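PDB 3RLK: A1 protein from Enterobacteria phage Qbeta, which is a minor coat protein carrying a read-through extension of the phage coat protein, probably needed for infection of the bacterial host. Local coordinates for residues T29-L37 with F132-S143. Residues are numbered along the deposited sequence; the frame is centred on the assembly and turned at random.
Sequences TCPFAIWSL and FIYLKSINAYCS
Trp35 and Phe132 meet as a T-shaped pair: CE1 of Phe132 points onto one face of the indole, 3.5 Å from CD1 of Trp35, and the two planes stand 74° apart. Leu37 CD1 sits over one face of the Phe132 ring, 4.2 Å from the centroid and only 15° off the normal, a CH-pi contact. Leu37 CB also lies over one face of Tyr141, while Tyr134 CD1 covers the opposite face. The backbones of Trp35 and Tyr141 form an antiparallel hydrogen-bonded pair, with Trp35 O at the edge of the Tyr141 ring. Tyr141 N gives the straighter bond to Trp35 O (2.9 Å, 151° at the hydrogen); the return bond from Trp35 N to Tyr141 O is weak.

On the other face of this strand pair Ile34 and Cys142 pack with apolar neighbours. The CG1 branch of Ile34, between its backbone N and carbonyl carbon, carries CD1 to Ala140 CB (3.9 Å) and Ile138 CD1; Cys142 SG reaches CB of the loop residue Phe32 at 3.7 Å. One water accepts from Trp35 NE1 and Ser143 N and donates to Ala33 O, satisfying the indole N-H. Strand 34-38 thus joins hairpin 129-143, whose turn carries a G1 beta bulge at Asn139-Ala140 opposite Leu135, within the read-through domain's beta-barrel.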
loop_
_atom_site.group_PDB
_atom_site.type_symbol
_atom_site.label_atom_id
_atom_site.label_comp_id
_atom_site.label_asym_id
_atom_site.label_seq_id
_atom_site.Cartn_x
_atom_site.Cartn_y
_atom_site.Cartn_z
ATOM N N THR A 29 12.705 -8.395 -1.640
ATOM C CA THR A 29 12.575 -8.168 -0.189
ATOM C C THR A 29 12.000 -6.785 0.088
ATOM O O THR A 29 12.491 -5.785 -0.490
ATOM C CB THR A 29 13.956 -8.181 0.478
ATOM O OG1 THR A 29 14.618 -9.446 0.230
ATOM C CG2 THR A 29 13.806 -8.001 1.941
ATOM N N CYS A 30 10.939 -6.731 0.893
ATOM C CA CYS A 30 10.346 -5.472 1.297
ATOM C C CYS A 30 11.451 -4.586 1.886
ATOM O O CYS A 30 12.172 -5.002 2.810
ATOM C CB CYS A 30 9.276 -5.696 2.354
ATOM S SG CYS A 30 8.416 -4.192 2.717
ATOM N N PRO A 31 11.649 -3.404 1.325
ATOM C CA PRO A 31 12.805 -2.610 1.659
ATOM C C PRO A 31 12.649 -1.729 2.900
ATOM O O PRO A 31 13.549 -0.978 3.237
ATOM C CB PRO A 31 12.985 -1.744 0.403
ATOM C CG PRO A 31 11.707 -1.620 -0.180
ATOM C CD PRO A 31 10.817 -2.737 0.281
ATOM N N PHE A 32 11.525 -1.832 3.589
ATOM C CA PHE A 32 11.315 -1.140 4.844
ATOM C C PHE A 32 11.029 -2.152 5.914
ATOM O O PHE A 32 10.730 -3.324 5.595
ATOM C CB PHE A 32 10.139 -0.169 4.727
ATOM C CG PHE A 32 10.378 0.911 3.711
ATOM C CD1 PHE A 32 11.206 1.982 4.000
ATOM C CD2 PHE A 32 9.810 0.812 2.432
ATOM C CE1 PHE A 32 11.502 2.963 3.031
ATOM C CE2 PHE A 32 10.098 1.754 1.454
ATOM C CZ PHE A 32 10.932 2.871 1.775
ATOM N N ALA A 33 11.206 -1.721 7.169
ATOM C CA ALA A 33 10.943 -2.586 8.292
ATOM C C ALA A 33 9.505 -3.085 8.216
ATOM O O ALA A 33 8.523 -2.355 7.851
ATOM C CB ALA A 33 11.163 -1.843 9.599
ATOM N N ILE A 34 9.343 -4.349 8.573
ATOM C CA ILE A 34 7.993 -4.928 8.683
ATOM C C ILE A 34 7.639 -5.422 10.142
ATOM O O ILE A 34 8.564 -5.707 10.887
ATOM C CB ILE A 34 7.753 -5.983 7.642
ATOM C CG1 ILE A 34 8.760 -7.127 7.792
ATOM C CG2 ILE A 34 7.790 -5.363 6.213
ATOM C CD1 ILE A 34 8.205 -8.465 7.104
ATOM N N TRP A 35 6.316 -5.505 10.468
ATOM C CA TRP A 35 5.879 -5.529 11.873
ATOM C C TRP A 35 4.699 -6.427 12.009
ATOM O O TRP A 35 4.008 -6.674 11.022
ATOM C CB TRP A 35 5.405 -4.141 12.293
ATOM C CG TRP A 35 6.477 -3.119 12.064
ATOM C CD1 TRP A 35 6.746 -2.454 10.866
ATOM C CD2 TRP A 35 7.458 -2.684 13.015
ATOM N NE1 TRP A 35 7.823 -1.611 11.055
ATOM C CE2 TRP A 35 8.259 -1.727 12.361
ATOM C CE3 TRP A 35 7.700 -2.971 14.402
ATOM C CZ2 TRP A 35 9.293 -1.050 13.022
ATOM C CZ3 TRP A 35 8.741 -2.284 15.054
ATOM C CH2 TRP A 35 9.539 -1.373 14.358
ATOM N N SER A 36 4.471 -6.867 13.265
ATOM C CA SER A 36 3.222 -7.573 13.647
ATOM C C SER A 36 2.517 -6.625 14.625
ATOM O O SER A 36 3.148 -6.145 15.603
ATOM C CB SER A 36 3.541 -8.931 14.310
ATOM O OG SER A 36 2.368 -9.576 14.772
ATOM N N LEU A 37 1.243 -6.307 14.367
ATOM C CA LEU A 37 0.429 -5.517 15.240
ATOM C C LEU A 37 -0.775 -6.366 15.751
ATOM O O LEU A 37 -1.761 -6.471 15.072
ATOM C CB LEU A 37 -0.073 -4.271 14.476
ATOM C CG LEU A 37 0.856 -3.063 14.512
ATOM C CD1 LEU A 37 2.090 -3.294 13.645
ATOM C CD2 LEU A 37 -0.025 -1.842 13.993
ATOM N N PHE A 132 0.129 1.854 9.976
ATOM C CA PHE A 132 0.802 0.731 9.340
ATOM C C PHE A 132 -0.144 0.093 8.315
ATOM O O PHE A 132 -1.286 -0.337 8.652
ATOM C CB PHE A 132 1.181 -0.345 10.357
ATOM C CG PHE A 132 2.240 0.060 11.296
ATOM C CD1 PHE A 132 3.525 -0.408 11.141
ATOM C CD2 PHE A 132 1.949 0.923 12.324
ATOM C CE1 PHE A 132 4.546 -0.036 12.099
ATOM C CE2 PHE A 132 2.896 1.310 13.255
ATOM C CZ PHE A 132 4.200 0.864 13.135
ATOM N N ILE A 133 0.296 0.043 7.058
ATOM C CA ILE A 133 -0.545 -0.610 6.036
ATOM C C ILE A 133 -0.364 -2.116 6.138
ATOM O O ILE A 133 0.777 -2.603 6.366
ATOM C CB ILE A 133 -0.146 -0.035 4.618
ATOM C CG1 ILE A 133 -1.159 -0.485 3.567
ATOM C CG2 ILE A 133 1.353 -0.291 4.294
ATOM C CD1 ILE A 133 -2.563 0.133 3.790
ATOM N N TYR A 134 -1.460 -2.866 6.033
ATOM C CA TYR A 134 -1.307 -4.326 6.046
ATOM C C TYR A 134 -0.910 -4.809 4.652
ATOM O O TYR A 134 -1.508 -4.333 3.645
ATOM C CB TYR A 134 -2.632 -5.004 6.506
ATOM C CG TYR A 134 -2.578 -6.522 6.435
ATOM C CD1 TYR A 134 -1.729 -7.270 7.303
ATOM C CD2 TYR A 134 -3.380 -7.204 5.541
ATOM C CE1 TYR A 134 -1.691 -8.666 7.223
ATOM C CE2 TYR A 134 -3.372 -8.614 5.480
ATOM C CZ TYR A 134 -2.523 -9.335 6.333
ATOM O OH TYR A 134 -2.489 -10.718 6.276
ATOM N N LEU A 135 0.102 -5.693 4.588
ATOM C CA LEU A 135 0.547 -6.311 3.337
ATOM C C LEU A 135 0.229 -7.791 3.371
ATOM O O LEU A 135 0.972 -8.601 3.921
ATOM C CB LEU A 135 2.054 -6.081 3.098
ATOM C CG LEU A 135 2.628 -4.673 3.329
ATOM C CD1 LEU A 135 4.185 -4.584 3.278
ATOM C CD2 LEU A 135 2.103 -3.760 2.240
ATOM N N LYS A 136 -0.863 -8.145 2.717
ATOM C CA LYS A 136 -1.360 -9.541 2.700
ATOM C C LYS A 136 -0.394 -10.499 2.093
ATOM O O LYS A 136 -0.230 -11.601 2.621
ATOM C CB LYS A 136 -2.669 -9.548 1.907
ATOM C CG LYS A 136 -3.310 -10.942 1.672
ATOM C CD LYS A 136 -3.519 -11.725 2.990
ATOM C CE LYS A 136 -4.512 -12.909 2.774
ATOM N NZ LYS A 136 -4.724 -13.698 4.065
ATOM N N SER A 137 0.270 -10.060 1.007
ATOM C CA SER A 137 1.300 -10.836 0.304
ATOM C C SER A 137 2.327 -11.432 1.243
ATOM O O SER A 137 2.783 -12.577 1.047
ATOM C CB SER A 137 2.019 -9.913 -0.694
ATOM O OG SER A 137 1.079 -9.595 -1.707
ATOM N N ILE A 138 2.692 -10.666 2.258
ATOM C CA ILE A 138 3.650 -11.190 3.244
ATOM C C ILE A 138 3.080 -11.292 4.662
ATOM O O ILE A 138 3.844 -11.571 5.630
ATOM C CB ILE A 138 5.031 -10.361 3.184
ATOM C CG1 ILE A 138 4.750 -8.879 3.525
ATOM C CG2 ILE A 138 5.675 -10.467 1.769
ATOM C CD1 ILE A 138 5.989 -7.981 3.701
ATOM N N ASN A 139 1.750 -11.107 4.809
ATOM C CA ASN A 139 1.026 -11.056 6.105
ATOM C C ASN A 139 1.809 -10.312 7.198
ATOM O O ASN A 139 2.152 -10.885 8.242
ATOM C CB ASN A 139 0.709 -12.506 6.569
ATOM C CG ASN A 139 -0.173 -12.567 7.816
ATOM O OD1 ASN A 139 -1.156 -11.844 7.942
ATOM N ND2 ASN A 139 0.143 -13.530 8.708
ATOM N N ALA A 140 2.053 -9.022 6.974
ATOM C CA ALA A 140 2.845 -8.243 7.891
ATOM C C ALA A 140 2.451 -6.814 7.568
ATOM O O ALA A 140 1.817 -6.517 6.505
ATOM C CB ALA A 140 4.358 -8.488 7.708
ATOM N N TYR A 141 2.919 -5.924 8.415
ATOM C CA TYR A 141 2.520 -4.510 8.367
ATOM C C TYR A 141 3.754 -3.668 8.066
ATOM O O TYR A 141 4.869 -3.994 8.451
ATOM C CB TYR A 141 1.967 -4.089 9.724
ATOM C CG TYR A 141 0.620 -4.611 9.981
ATOM C CD1 TYR A 141 -0.512 -3.861 9.616
ATOM C CD2 TYR A 141 0.457 -5.863 10.541
ATOM C CE1 TYR A 141 -1.855 -4.411 9.834
ATOM C CE2 TYR A 141 -0.836 -6.402 10.787
ATOM C CZ TYR A 141 -1.960 -5.672 10.439
ATOM O OH TYR A 141 -3.199 -6.237 10.691
ATOM N N CYS A 142 3.532 -2.551 7.403
ATOM C CA CYS A 142 4.696 -1.661 7.067
ATOM C C CYS A 142 4.281 -0.214 7.409
ATOM O O CYS A 142 3.120 0.169 7.138
ATOM C CB CYS A 142 5.024 -1.807 5.564
ATOM S SG CYS A 142 6.588 -0.936 5.161
ATOM N N SER A 143 5.152 0.558 8.076
ATOM C CA SER A 143 4.823 1.935 8.546
ATOM C C SER A 143 4.702 2.893 7.341
ATOM O O SER A 143 5.686 2.997 6.595
ATOM C CB SER A 143 5.945 2.461 9.405
ATOM O OG SER A 143 5.637 3.807 9.761
HETATM O O HOH W 1 8.058 0.092 8.673
#